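PDB 2OZV: hypothetical protein Atu0636 from Agrobacterium tumefaciens, which is of unknown function but is predicted to be an O-methyltransferase, probably moving a methyl group from S-adenosylmethionine to a hydroxyl group of its substrate. Local coordinates for residues L95-T100 and A109-E114; R39-G44 and T64-S69; H115-I120 and I159-G164; D151-A156 and S184-L189. All coordinates share one frame; numbering follows the deposited sequence. Where two conformers were deposited one is given.

The four contacts follow one mixed sheet and one of the helices packed on it. Contact 2 joins strands 38-42 and 61-67. Contact 1 lies at the edge beyond strand 61-67, its centre about 8 Å from that of contact 2, and Tyr-66 links the two: its OH is 2.7 Å from Gly-110 O. On the other side of strand 38-42 lies contact 3, about 13 Å from contact 2 between centres. Contact 4 puts helix 148-159 on this framework, its centre about 10 Å from that of contact 3, with Ala-156 CB 3.8 Å from Val-119 CG1. Trp-152 of that helix reaches the loop at Leu-43 and Gly-44, where methyltransferases of this fold usually hold their cofactor.

Contact 1: L95-T100 and A109-E114; sequences LEADVT and AGLPDE
Ala-97 is the small bump at the middle of this contact, and Ala-109 and Leu-111 shape the hollow that takes it. Its CB lies 3.5 Å from Ala-109 O and 4.0 Å from Leu-111 CD1, while the CB atoms of Ala-97 and Ala-109 stand 4.1 Å apart. Two alanines suit the spot because the backbones come close here.

The larger knob is Leu-111. With CG anti to its carbonyl carbon (chi1 -77°), it sends CD1 into the bend that the other segment makes after its strand. Leu-111 CD1 sits 3.9 Å from Asp-98 O and 4.3 Å from Val-99 CG1, filling the inner side of the bend at 97-99. Just beyond, an Asx turn holds the bend in shape: Asp-98 OD1 accepts from Thr-100 N at 3.0 Å and is also bonded to Thr-100 OG1 at 2.7 Å, both from the same face of the carboxylate.

At the other end Leu-95 CD1 rests on the carbonyl of Gly-110, 3.9 Å from its O. Gly-110 ends the preceding helix in a Schellman motif; glycine suits its phi of 99°, where a CB would press on the carbonyl O of Ala-109. No hydrogen bond crosses between the segments, so complementary shape does the joining.

Strand 92-96 is the edge of the sheet within this chain, and it pairs with strand 61-67. Helix 103-108 leads back to Gly-110, and the loop after it runs past Tyr-66, which Ala-97 and Leu-111 both touch, toward strand 116-121. Val-99 meanwhile packs on Trp-152 of helix 148-159.

Contact 2: R39-G44 and T64-S69; sequences RIADLG and TLYERS
Ala-41 and Tyr-66 meet on one face of the sheet, the methyl set against the edge of the ring and in its plane, with CB 3.9 Å from CE2. Leu-43 stands beside the same tyrosine, the two side chains pointing the same way, and its CD2 approaches Tyr-66 CD2 at 3.9 Å. A small residue at 41 leaves width for the aromatic ring, and the leucine flanks it further along. The phenol end is fixed elsewhere, its hydroxyl bonded to the backbone of Gly-110.

On the opposite face Asp-42 and Leu-65 cross obliquely. Asp-42 holds CG anti to its backbone N (chi1 -178°), and the leucine passes beside the carboxylate. This carboxylate is buried, but OD2 has a proper partner in the backbone N of Gly-51 in helix 49-57, tying the strand to the helix that follows it.

Between these layers the backbones pair in parallel, the strand axes 20° apart. Thr-64 N donates to Ile-40 O at 2.8 Å, Asp-42 N to Thr-64 O at 2.9 Å and Tyr-66 N to Asp-42 O at 2.9 Å, all nearly straight. Past the last direct bond a water takes over, 2.6 Å from Leu-43 O and 3.1 Å from Tyr-66 O.

Strand 38-42, helix 49-57 and strand 61-67 form a beta-alpha-beta unit. Asp-42 leads into Gly-44, Gly-46 and Ala-49, a pattern consistent with the glycine-rich first motif of Rossmann-like methyltransferases. Glu-67 ends the second strand, where relatives often carry an acidic residue for the cofactor ribose.

Contact 3: H115-I120 and I159-G164; sequences HFHHVI and IMVSGG
Phe-116 and Met-160, a selenomethionine, form a parallel beta bridge, a short backbone pairing near the N-terminal part of strand 116-121 and just after helix 148-159. Ile-159 O serves two donors: Phe-116 N at 2.8 Å, in the carbonyl plane, and His-115 N at 2.9 Å, 60° above it. Val-161 N returns a bond to Phe-116 O at 2.9 Å.

Around this pairing Phe-116 turns its ring edge to Ile-159, with CD2 3.7 Å from Ile-159 CD1, and one face of the ring is covered by His-115 CD2, 3.7 Å above its centre. Ile-159 has CG1 between its backbone N and carbonyl carbon (chi1 71°), which carries that branch to both Phe-116 and Val-119. A type II turn from Val-161 to Gly-164 follows, with Gly-163 taking the positive phi. At Gly-164 a CB would press on His-117 O, so glycine lets the chains come close.

Beyond the turn, strand 164-170 pairs with strand 116-121 through Gln-165. Strand 38-42 flanks strand 116-121 on its other side, bonding to His-117 and His-118 through Arg-39, while Phe-116 packs on Thr-64 of strand 61-67.

Contact 4: D151-A156 and S184-L189; sequences DWIRTA and SRFGGL
Ile-153, Arg-154 and Ala-156 of the helix meet Arg-185 and Phe-186, without a hydrogen bond between the segments. Taken in order, the helical segment starts with Asp-151, which acts at second hand: its OD1 forms a salt bridge with Arg-154 NH1 at 2.8 Å, drawing that guanidinium back along its own helix.

Ile-153 comes next. Ile-153 CG2, which stands anti to the backbone N, lies 3.7 Å from Phe-186 CD2, approaching the ring obliquely.

Arg-154 offers its aliphatic part. CB lies 3.7 Å above one face of the Arg-185 guanidinium, toward its rim, and CG is 3.7 Å from Arg-185 NH1. The two guanidinium planes are 88° apart, and Arg-154 NE stays 5.3 Å from Arg-185 NH1. Each charge has its own acidic partner, since Arg-185 NH1 makes a salt bridge with Glu-150, one residue before the segment; this probably offsets their mutual repulsion.

Ala-156 ends the walk. Its C lies in the plane of the Phe-186 ring at the edge, 3.9 Å from CZ, and its CB is 4.2 Å from the same atom. Alanine is small enough to let the phenyl edge reach the helix backbone.

Ile-153 and Ala-156 also press on Met-121 of strand 116-121, while Ile-153 touches Ala-181 of helix 175-182. Phe-186 opens strand 186-195 and packs on Ala-209 and Lys-211 of the neighbouring strand 204-211.

Contact 1: L95-T100 and A109-E114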
loop_
_atom_site.group_PDB
_atom_site.type_symbol
_atom_site.label_atom_id
_atom_site.label_comp_id
_atom_site.label_asym_id
_atom_site.label_seq_id
_atom_site.Cartn_x
_atom_site.Cartn_y
_atom_site.Cartn_z
ATOM N N LEU B 95 17.374 -14.352 24.066
ATOM C CA LEU B 95 18.368 -15.227 23.446
ATOM C C LEU B 95 19.207 -14.470 22.449
ATOM O O LEU B 95 18.710 -13.613 21.734
ATOM C CB LEU B 95 17.708 -16.407 22.734
ATOM C CG LEU B 95 16.900 -17.380 23.613
ATOM C CD1 LEU B 95 16.180 -18.401 22.729
ATOM C CD2 LEU B 95 17.785 -18.065 24.653
ATOM N N GLU B 96 20.490 -14.804 22.423
ATOM C CA GLU B 96 21.403 -14.313 21.398
ATOM C C GLU B 96 21.287 -15.195 20.164
ATOM O O GLU B 96 21.586 -16.387 20.238
ATOM C CB GLU B 96 22.821 -14.458 21.913
ATOM C CG GLU B 96 23.545 -13.199 22.166
ATOM C CD GLU B 96 24.971 -13.477 22.561
ATOM O OE1 GLU B 96 25.858 -13.486 21.669
ATOM O OE2 GLU B 96 25.189 -13.699 23.766
ATOM N N ALA B 97 20.884 -14.631 19.035
ATOM C CA ALA B 97 20.801 -15.395 17.791
ATOM C C ALA B 97 20.778 -14.479 16.601
ATOM O O ALA B 97 20.119 -13.446 16.618
ATOM C CB ALA B 97 19.551 -16.284 17.773
ATOM N N ASP B 98 21.487 -14.874 15.556
ATOM C CA ASP B 98 21.434 -14.179 14.288
ATOM C C ASP B 98 20.186 -14.688 13.557
ATOM O O ASP B 98 20.146 -15.848 13.147
ATOM C CB ASP B 98 22.691 -14.516 13.494
ATOM C CG ASP B 98 22.701 -13.898 12.109
ATOM O OD1 ASP B 98 21.693 -13.288 11.675
ATOM O OD2 ASP B 98 23.755 -14.018 11.452
ATOM N N VAL B 99 19.185 -13.818 13.403
ATOM C CA VAL B 99 17.878 -14.220 12.847
ATOM C C VAL B 99 17.874 -14.402 11.330
ATOM O O VAL B 99 16.830 -14.725 10.729
ATOM C CB VAL B 99 16.723 -13.283 13.286
ATOM C CG1 VAL B 99 16.577 -13.290 14.819
ATOM C CG2 VAL B 99 16.920 -11.865 12.713
ATOM N N THR B 100 19.035 -14.187 10.710
ATOM C CA THR B 100 19.201 -14.428 9.279
ATOM C C THR B 100 19.800 -15.814 9.006
ATOM O O THR B 100 19.920 -16.222 7.845
ATOM C CB THR B 100 20.069 -13.342 8.578
ATOM O OG1 THR B 100 21.444 -13.472 8.976
ATOM C CG2 THR B 100 19.559 -11.943 8.890
ATOM N N ALA B 109 21.194 -22.150 16.789
ATOM C CA ALA B 109 21.218 -20.806 17.383
ATOM C C ALA B 109 20.042 -20.533 18.328
ATOM O O ALA B 109 20.007 -19.502 19.017
ATOM C CB ALA B 109 21.291 -19.748 16.294
ATOM N N GLY B 110 19.087 -21.458 18.378
ATOM C CA GLY B 110 17.975 -21.362 19.322
ATOM C C GLY B 110 16.717 -20.807 18.672
ATOM O O GLY B 110 15.849 -20.258 19.363
ATOM N N LEU B 111 16.624 -20.953 17.351
ATOM C CA LEU B 111 15.420 -20.576 16.593
ATOM C C LEU B 111 14.757 -21.856 16.076
ATOM O O LEU B 111 15.054 -22.302 14.974
ATOM C CB LEU B 111 15.804 -19.642 15.430
ATOM C CG LEU B 111 16.111 -18.180 15.813
ATOM C CD1 LEU B 111 17.121 -17.550 14.869
ATOM C CD2 LEU B 111 14.810 -17.343 15.874
ATOM N N PRO B 112 13.883 -22.468 16.888
ATOM C CA PRO B 112 13.357 -23.805 16.561
ATOM C C PRO B 112 12.349 -23.806 15.412
ATOM O O PRO B 112 11.639 -22.820 15.211
ATOM C CB PRO B 112 12.690 -24.253 17.869
ATOM C CG PRO B 112 12.354 -22.993 18.589
ATOM C CD PRO B 112 13.352 -21.949 18.162
ATOM N N ASP B 113 12.304 -24.907 14.661
ATOM C CA ASP B 113 11.344 -25.051 13.575
ATOM C C ASP B 113 9.914 -25.111 14.110
ATOM O O ASP B 113 9.647 -25.826 15.098
ATOM C CB ASP B 113 11.596 -26.360 12.817
ATOM C CG ASP B 113 12.877 -26.339 11.995
ATOM O OD1 ASP B 113 13.304 -25.266 11.508
ATOM O OD2 ASP B 113 13.448 -27.431 11.823
ATOM N N GLU B 114 9.015 -24.357 13.466
ATOM C CA GLU B 114 7.568 -24.529 13.634
ATOM C C GLU B 114 7.147 -24.595 15.104
ATOM O O GLU B 114 6.482 -25.541 15.544
ATOM C CB GLU B 114 7.083 -25.765 12.857
ATOM C CG GLU B 114 7.169 -25.538 11.357
ATOM C CD GLU B 114 6.754 -26.748 10.552
ATOM O OE1 GLU B 114 7.498 -27.737 10.527
ATOM O OE2 GLU B 114 5.680 -26.707 9.947
#

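Contact 2: R39-G44 and T64-S69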
loop_
_atom_site.group_PDB
_atom_site.type_symbol
_atom_site.label_atom_id
_atom_site.label_comp_id
_atom_site.label_asym_id
_atom_site.label_seq_id
_atom_site.Cartn_x
_atom_site.Cartn_y
_atom_site.Cartn_z
ATOM N N ARG B 39 3.068 -18.731 22.259
ATOM C CA ARG B 39 4.490 -18.508 22.247
ATOM C C ARG B 39 4.765 -17.471 21.181
ATOM O O ARG B 39 4.313 -17.618 20.036
ATOM C CB ARG B 39 5.232 -19.810 21.957
ATOM C CG ARG B 39 5.048 -20.892 23.093
ATOM C CD ARG B 39 5.888 -22.105 22.847
ATOM N NE ARG B 39 5.538 -22.828 21.615
ATOM C CZ ARG B 39 4.849 -23.970 21.567
ATOM N NH1 ARG B 39 4.395 -24.544 22.685
ATOM N NH2 ARG B 39 4.619 -24.556 20.400
ATOM N N ILE B 40 5.485 -16.425 21.569
ATOM C CA ILE B 40 5.723 -15.287 20.673
ATOM C C ILE B 40 7.213 -15.045 20.535
ATOM O O ILE B 40 7.915 -14.967 21.542
ATOM C CB ILE B 40 5.046 -14.021 21.231
ATOM C CG1 ILE B 40 3.521 -14.224 21.315
ATOM C CG2 ILE B 40 5.406 -12.793 20.318
ATOM C CD1 ILE B 40 2.915 -13.476 22.414
ATOM N N ALA B 41 7.703 -14.922 19.300
ATOM C CA ALA B 41 9.095 -14.532 19.052
ATOM C C ALA B 41 9.143 -13.076 18.611
ATOM O O ALA B 41 8.366 -12.677 17.731
ATOM C CB ALA B 41 9.738 -15.423 17.975
ATOM N N ASP B 42 10.048 -12.306 19.220
ATOM C CA ASP B 42 10.312 -10.918 18.824
ATOM C C ASP B 42 11.684 -10.942 18.175
ATOM O O ASP B 42 12.696 -11.172 18.857
ATOM C CB ASP B 42 10.256 -10.019 20.082
ATOM C CG ASP B 42 10.466 -8.523 19.802
ATOM O OD1 ASP B 42 10.876 -8.159 18.689
ATOM O OD2 ASP B 42 10.279 -7.743 20.778
ATOM N N LEU B 43 11.725 -10.763 16.851
ATOM C CA LEU B 43 12.975 -10.899 16.088
ATOM C C LEU B 43 13.801 -9.641 16.200
ATOM O O LEU B 43 14.958 -9.576 15.782
ATOM C CB LEU B 43 12.731 -11.270 14.626
ATOM C CG LEU B 43 12.082 -12.619 14.330
ATOM C CD1 LEU B 43 12.187 -12.904 12.836
ATOM C CD2 LEU B 43 12.693 -13.764 15.147
ATOM N N GLY B 44 13.123 -8.635 16.747
ATOM C CA GLY B 44 13.711 -7.578 17.541
ATOM C C GLY B 44 14.717 -6.663 16.925
ATOM O O GLY B 44 15.912 -6.948 16.914
ATOM N N THR B 64 9.860 -14.822 23.585
ATOM C CA THR B 64 11.284 -15.003 23.375
ATOM C C THR B 64 11.787 -13.809 22.585
ATOM O O THR B 64 11.294 -13.558 21.476
ATOM C CB THR B 64 11.607 -16.312 22.623
ATOM O OG1 THR B 64 11.056 -17.402 23.355
ATOM C CG2 THR B 64 13.130 -16.563 22.517
ATOM N N LEU B 65 12.749 -13.098 23.160
ATOM C CA LEU B 65 13.355 -11.946 22.486
ATOM C C LEU B 65 14.673 -12.391 21.867
ATOM O O LEU B 65 15.550 -12.924 22.562
ATOM C CB LEU B 65 13.602 -10.759 23.451
ATOM C CG LEU B 65 12.505 -10.140 24.341
ATOM C CD1 LEU B 65 13.073 -9.042 25.267
ATOM C CD2 LEU B 65 11.309 -9.580 23.512
ATOM N N TYR B 66 14.828 -12.153 20.559
ATOM C CA TYR B 66 16.089 -12.479 19.884
ATOM C C TYR B 66 16.916 -11.241 19.589
ATOM O O TYR B 66 16.417 -10.278 19.000
ATOM C CB TYR B 66 15.840 -13.243 18.572
ATOM C CG TYR B 66 15.293 -14.632 18.802
ATOM C CD1 TYR B 66 16.154 -15.702 19.074
ATOM C CD2 TYR B 66 13.913 -14.882 18.719
ATOM C CE1 TYR B 66 15.659 -17.009 19.274
ATOM C CE2 TYR B 66 13.401 -16.198 18.923
ATOM C CZ TYR B 66 14.287 -17.241 19.182
ATOM O OH TYR B 66 13.825 -18.523 19.386
ATOM N N GLU B 67 18.187 -11.290 19.968
ATOM C CA GLU B 67 19.144 -10.215 19.712
ATOM C C GLU B 67 20.360 -10.800 19.000
ATOM O O GLU B 67 20.848 -11.870 19.391
ATOM C CB GLU B 67 19.612 -9.584 21.043
ATOM C CG GLU B 67 18.489 -9.015 21.926
ATOM C CD GLU B 67 17.871 -7.741 21.361
ATOM O OE1 GLU B 67 18.242 -7.301 20.257
ATOM O OE2 GLU B 67 16.993 -7.180 22.029
ATOM N N ARG B 68 20.896 -10.107 18.001
ATOM C CA ARG B 68 22.104 -10.629 17.347
ATOM C C ARG B 68 23.334 -10.529 18.259
ATOM O O ARG B 68 24.115 -11.493 18.402
ATOM C CB ARG B 68 22.382 -9.920 16.013
ATOM C CG ARG B 68 23.211 -10.742 14.969
ATOM C CD ARG B 68 24.171 -11.789 15.527
ATOM N NE ARG B 68 25.176 -12.150 14.521
ATOM C CZ ARG B 68 26.231 -12.942 14.724
ATOM N NH1 ARG B 68 27.069 -13.185 13.720
ATOM N NH2 ARG B 68 26.453 -13.495 15.915
ATOM N N SER B 69 23.510 -9.390 18.911
ATOM C CA SER B 69 24.747 -9.211 19.660
ATOM C C SER B 69 24.616 -9.488 21.149
ATOM O O SER B 69 23.551 -9.273 21.745
ATOM C CB SER B 69 25.339 -7.809 19.453
ATOM O OG SER B 69 24.512 -6.820 20.035
HETATM O O HOH W 1 17.510 -9.726 16.127
HETATM O O HOH W 2 18.162 -5.231 17.934
#

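Contact 3: H115-I120 and I159-G164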
loop_
_atom_site.group_PDB
_atom_site.type_symbol
_atom_site.label_atom_id
_atom_site.label_comp_id
_atom_site.label_asym_id
_atom_site.label_seq_id
_atom_site.Cartn_x
_atom_site.Cartn_y
_atom_site.Cartn_z
ATOM N N HIS B 115 7.514 -23.550 15.833
ATOM C CA HIS B 115 7.380 -23.516 17.278
ATOM C C HIS B 115 6.494 -22.370 17.771
ATOM O O HIS B 115 5.813 -22.513 18.785
ATOM C CB HIS B 115 8.776 -23.400 17.890
ATOM C CG HIS B 115 8.801 -23.311 19.382
ATOM N ND1 HIS B 115 8.568 -24.402 20.200
ATOM C CD2 HIS B 115 9.082 -22.273 20.203
ATOM C CE1 HIS B 115 8.701 -24.029 21.463
ATOM N NE2 HIS B 115 9.016 -22.742 21.492
ATOM N N PHE B 116 6.516 -21.231 17.064
ATOM C CA PHE B 116 5.882 -20.011 17.571
ATOM C C PHE B 116 4.513 -19.765 16.970
ATOM O O PHE B 116 4.305 -19.993 15.773
ATOM C CB PHE B 116 6.788 -18.802 17.288
ATOM C CG PHE B 116 8.070 -18.802 18.112
ATOM C CD1 PHE B 116 8.055 -18.411 19.472
ATOM C CD2 PHE B 116 9.286 -19.196 17.523
ATOM C CE1 PHE B 116 9.230 -18.403 20.238
ATOM C CE2 PHE B 116 10.474 -19.199 18.275
ATOM C CZ PHE B 116 10.449 -18.811 19.642
ATOM N N HIS B 117 3.582 -19.295 17.802
ATOM C CA HIS B 117 2.242 -18.913 17.341
ATOM C C HIS B 117 2.238 -17.530 16.686
ATOM O O HIS B 117 1.356 -17.225 15.883
ATOM C CB HIS B 117 1.281 -18.913 18.526
ATOM C CG HIS B 117 1.174 -20.260 19.201
ATOM N ND1 HIS B 117 1.817 -20.541 20.396
ATOM C CD2 HIS B 117 0.537 -21.397 18.832
ATOM C CE1 HIS B 117 1.550 -21.794 20.744
ATOM N NE2 HIS B 117 0.780 -22.335 19.811
ATOM N N HIS B 118 3.195 -16.693 17.099
ATOM C CA HIS B 118 3.333 -15.328 16.586
ATOM C C HIS B 118 4.790 -15.034 16.428
ATOM O O HIS B 118 5.616 -15.372 17.299
ATOM C CB HIS B 118 2.753 -14.304 17.585
ATOM C CG HIS B 118 1.287 -14.446 17.785
ATOM N ND1 HIS B 118 0.364 -13.756 17.027
ATOM C CD2 HIS B 118 0.571 -15.185 18.675
ATOM C CE1 HIS B 118 -0.857 -14.093 17.407
ATOM N NE2 HIS B 118 -0.759 -14.960 18.404
ATOM N N VAL B 119 5.131 -14.355 15.339
ATOM C CA VAL B 119 6.438 -13.729 15.224
ATOM C C VAL B 119 6.216 -12.250 14.929
ATOM O O VAL B 119 5.452 -11.915 14.028
ATOM C CB VAL B 119 7.302 -14.352 14.103
ATOM C CG1 VAL B 119 8.649 -13.674 14.027
ATOM C CG2 VAL B 119 7.487 -15.884 14.387
ATOM N N ILE B 120 6.843 -11.412 15.734
ATOM C CA ILE B 120 6.759 -9.970 15.561
ATOM C C ILE B 120 8.092 -9.340 15.214
ATOM O O ILE B 120 9.165 -9.781 15.673
ATOM C CB ILE B 120 6.083 -9.282 16.793
ATOM C CG1 ILE B 120 7.022 -9.180 18.004
ATOM C CG2 ILE B 120 4.779 -10.042 17.191
ATOM C CD1 ILE B 120 6.345 -8.523 19.251
ATOM N N ILE B 159 10.158 -20.654 11.755
ATOM C CA ILE B 159 9.993 -20.848 13.203
ATOM C C ILE B 159 8.540 -20.807 13.651
ATOM O O ILE B 159 8.240 -20.956 14.860
ATOM C CB ILE B 159 10.835 -19.829 14.031
ATOM C CG1 ILE B 159 10.247 -18.402 13.920
ATOM C CG2 ILE B 159 12.325 -19.859 13.586
ATOM C CD1 ILE B 159 11.026 -17.353 14.761
HETATM N N MSE B 160 7.649 -20.567 12.686
HETATM C CA MSE B 160 6.213 -20.445 12.936
HETATM C C MSE B 160 5.476 -21.773 12.794
HETATM O O MSE B 160 5.689 -22.504 11.834
HETATM C CB MSE B 160 5.581 -19.471 11.944
HETATM C CG MSE B 160 4.174 -19.044 12.347
HETATM SE SE MSE B 160 4.272 -17.542 13.580
HETATM C CE MSE B 160 4.891 -16.249 12.264
ATOM N N VAL B 161 4.549 -22.048 13.706
ATOM C CA VAL B 161 3.626 -23.160 13.532
ATOM C C VAL B 161 2.739 -22.876 12.304
ATOM O O VAL B 161 2.552 -21.717 11.903
ATOM C CB VAL B 161 2.734 -23.418 14.787
ATOM C CG1 VAL B 161 3.588 -23.609 16.048
ATOM C CG2 VAL B 161 1.730 -22.280 14.983
ATOM N N SER B 162 2.209 -23.934 11.717
ATOM C CA SER B 162 1.274 -23.808 10.606
ATOM C C SER B 162 0.129 -22.860 10.993
ATOM O O SER B 162 -0.415 -22.965 12.096
ATOM C CB SER B 162 0.736 -25.194 10.250
ATOM O OG SER B 162 -0.062 -25.151 9.094
ATOM N N GLY B 163 -0.198 -21.920 10.110
ATOM C CA GLY B 163 -1.281 -20.967 10.367
ATOM C C GLY B 163 -0.949 -19.851 11.362
ATOM O O GLY B 163 -1.829 -19.076 11.720
ATOM N N GLY B 164 0.300 -19.770 11.836
ATOM C CA GLY B 164 0.680 -18.762 12.848
ATOM C C GLY B 164 0.741 -17.378 12.193
ATOM O O GLY B 164 0.716 -17.278 10.952
#

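Contact 4: D151-A156 and S184-L189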
loop_
_atom_site.group_PDB
_atom_site.type_symbol
_atom_site.label_atom_id
_atom_site.label_comp_id
_atom_site.label_asym_id
_atom_site.label_seq_id
_atom_site.Cartn_x
_atom_site.Cartn_y
_atom_site.Cartn_z
ATOM N N ASP B 151 15.323 -12.049 4.483
ATOM C CA ASP B 151 15.952 -12.901 5.518
ATOM C C ASP B 151 15.065 -13.086 6.746
ATOM O O ASP B 151 14.827 -14.216 7.185
ATOM C CB ASP B 151 17.288 -12.324 5.970
ATOM C CG ASP B 151 18.396 -12.503 4.940
ATOM O OD1 ASP B 151 18.269 -13.352 4.021
ATOM O OD2 ASP B 151 19.415 -11.791 5.060
ATOM N N TRP B 152 14.573 -11.977 7.296
ATOM C CA TRP B 152 13.790 -12.037 8.525
ATOM C C TRP B 152 12.454 -12.760 8.342
ATOM O O TRP B 152 12.066 -13.543 9.203
ATOM C CB TRP B 152 13.544 -10.637 9.068
ATOM C CG TRP B 152 14.716 -9.985 9.691
ATOM C CD1 TRP B 152 16.014 -10.035 9.287
ATOM C CD2 TRP B 152 14.678 -9.135 10.835
ATOM N NE1 TRP B 152 16.805 -9.267 10.127
ATOM C CE2 TRP B 152 15.995 -8.705 11.084
ATOM C CE3 TRP B 152 13.652 -8.717 11.687
ATOM C CZ2 TRP B 152 16.316 -7.857 12.147
ATOM C CZ3 TRP B 152 13.965 -7.866 12.735
ATOM C CH2 TRP B 152 15.287 -7.441 12.950
ATOM N N ILE B 153 11.769 -12.508 7.220
ATOM C CA ILE B 153 10.501 -13.194 6.952
ATOM C C ILE B 153 10.713 -14.680 6.586
ATOM O O ILE B 153 9.900 -15.525 6.968
ATOM C CB ILE B 153 9.626 -12.403 5.932
ATOM C CG1 ILE B 153 9.157 -11.105 6.624
ATOM C CG2 ILE B 153 8.381 -13.205 5.520
ATOM C CD1 ILE B 153 8.581 -10.007 5.701
ATOM N N ARG B 154 11.811 -15.015 5.908
ATOM C CA ARG B 154 12.182 -16.419 5.742
ATOM C C ARG B 154 12.306 -17.107 7.113
ATOM O O ARG B 154 11.737 -18.169 7.325
ATOM C CB ARG B 154 13.501 -16.556 4.971
ATOM C CG ARG B 154 13.894 -17.986 4.621
ATOM C CD ARG B 154 15.280 -18.013 3.956
ATOM N NE ARG B 154 16.275 -17.527 4.907
ATOM C CZ ARG B 154 17.089 -16.490 4.716
ATOM N NH1 ARG B 154 17.077 -15.826 3.566
ATOM N NH2 ARG B 154 17.935 -16.127 5.686
ATOM N N THR B 155 13.038 -16.487 8.039
ATOM C CA THR B 155 13.159 -17.036 9.404
ATOM C C THR B 155 11.792 -17.094 10.101
ATOM O O THR B 155 11.457 -18.106 10.718
ATOM C CB THR B 155 14.197 -16.247 10.210
ATOM O OG1 THR B 155 15.490 -16.464 9.618
ATOM C CG2 THR B 155 14.195 -16.681 11.720
ATOM N N ALA B 156 10.998 -16.024 9.994
ATOM C CA ALA B 156 9.679 -15.984 10.659
ATOM C C ALA B 156 8.839 -17.178 10.220
ATOM O O ALA B 156 8.193 -17.822 11.051
ATOM C CB ALA B 156 8.916 -14.643 10.378
ATOM N N SER B 184 4.789 -16.912 -1.141
ATOM C CA SER B 184 4.768 -18.367 -0.911
ATOM C C SER B 184 5.065 -18.796 0.532
ATOM O O SER B 184 5.307 -19.980 0.804
ATOM C CB SER B 184 5.691 -19.104 -1.889
ATOM O OG SER B 184 6.951 -19.347 -1.298
ATOM N N ARG B 185 5.056 -17.851 1.458
ATOM C CA ARG B 185 5.242 -18.218 2.878
ATOM C C ARG B 185 4.053 -17.801 3.730
ATOM O O ARG B 185 3.540 -18.589 4.535
ATOM C CB ARG B 185 6.481 -17.528 3.467
ATOM C CG ARG B 185 7.787 -17.969 2.865
ATOM C CD ARG B 185 8.856 -16.904 3.125
ATOM N NE ARG B 185 10.122 -17.305 2.522
ATOM C CZ ARG B 185 11.055 -16.468 2.071
ATOM N NH1 ARG B 185 12.172 -16.971 1.543
ATOM N NH2 ARG B 185 10.877 -15.137 2.150
ATOM N N PHE B 186 3.648 -16.540 3.540
ATOM C CA PHE B 186 2.577 -15.906 4.274
ATOM C C PHE B 186 1.595 -15.301 3.297
ATOM O O PHE B 186 2.004 -14.755 2.255
ATOM C CB PHE B 186 3.116 -14.765 5.125
ATOM C CG PHE B 186 3.941 -15.221 6.278
ATOM C CD1 PHE B 186 3.325 -15.702 7.428
ATOM C CD2 PHE B 186 5.346 -15.177 6.210
ATOM C CE1 PHE B 186 4.102 -16.129 8.530
ATOM C CE2 PHE B 186 6.126 -15.593 7.295
ATOM C CZ PHE B 186 5.515 -16.068 8.454
ATOM N N GLY B 187 0.311 -15.404 3.633
ATOM C CA GLY B 187 -0.748 -14.782 2.819
ATOM C C GLY B 187 -1.792 -14.144 3.709
ATOM O O GLY B 187 -1.561 -13.943 4.906
ATOM N N GLY B 188 -2.934 -13.781 3.126
ATOM C CA GLY B 188 -3.910 -12.986 3.863
ATOM C C GLY B 188 -3.333 -11.712 4.477
ATOM O O GLY B 188 -3.740 -11.310 5.572
ATOM N N LEU B 189 -2.388 -11.065 3.788
ATOM C CA LEU B 189 -1.806 -9.813 4.321
ATOM C C LEU B 189 -2.893 -8.811 4.597
ATOM O O LEU B 189 -3.804 -8.605 3.761
ATOM C CB LEU B 189 -0.791 -9.192 3.347
ATOM C CG LEU B 189 0.657 -9.713 3.499
ATOM C CD1 LEU B 189 0.771 -11.201 3.187
ATOM C CD2 LEU B 189 1.605 -8.909 2.558
#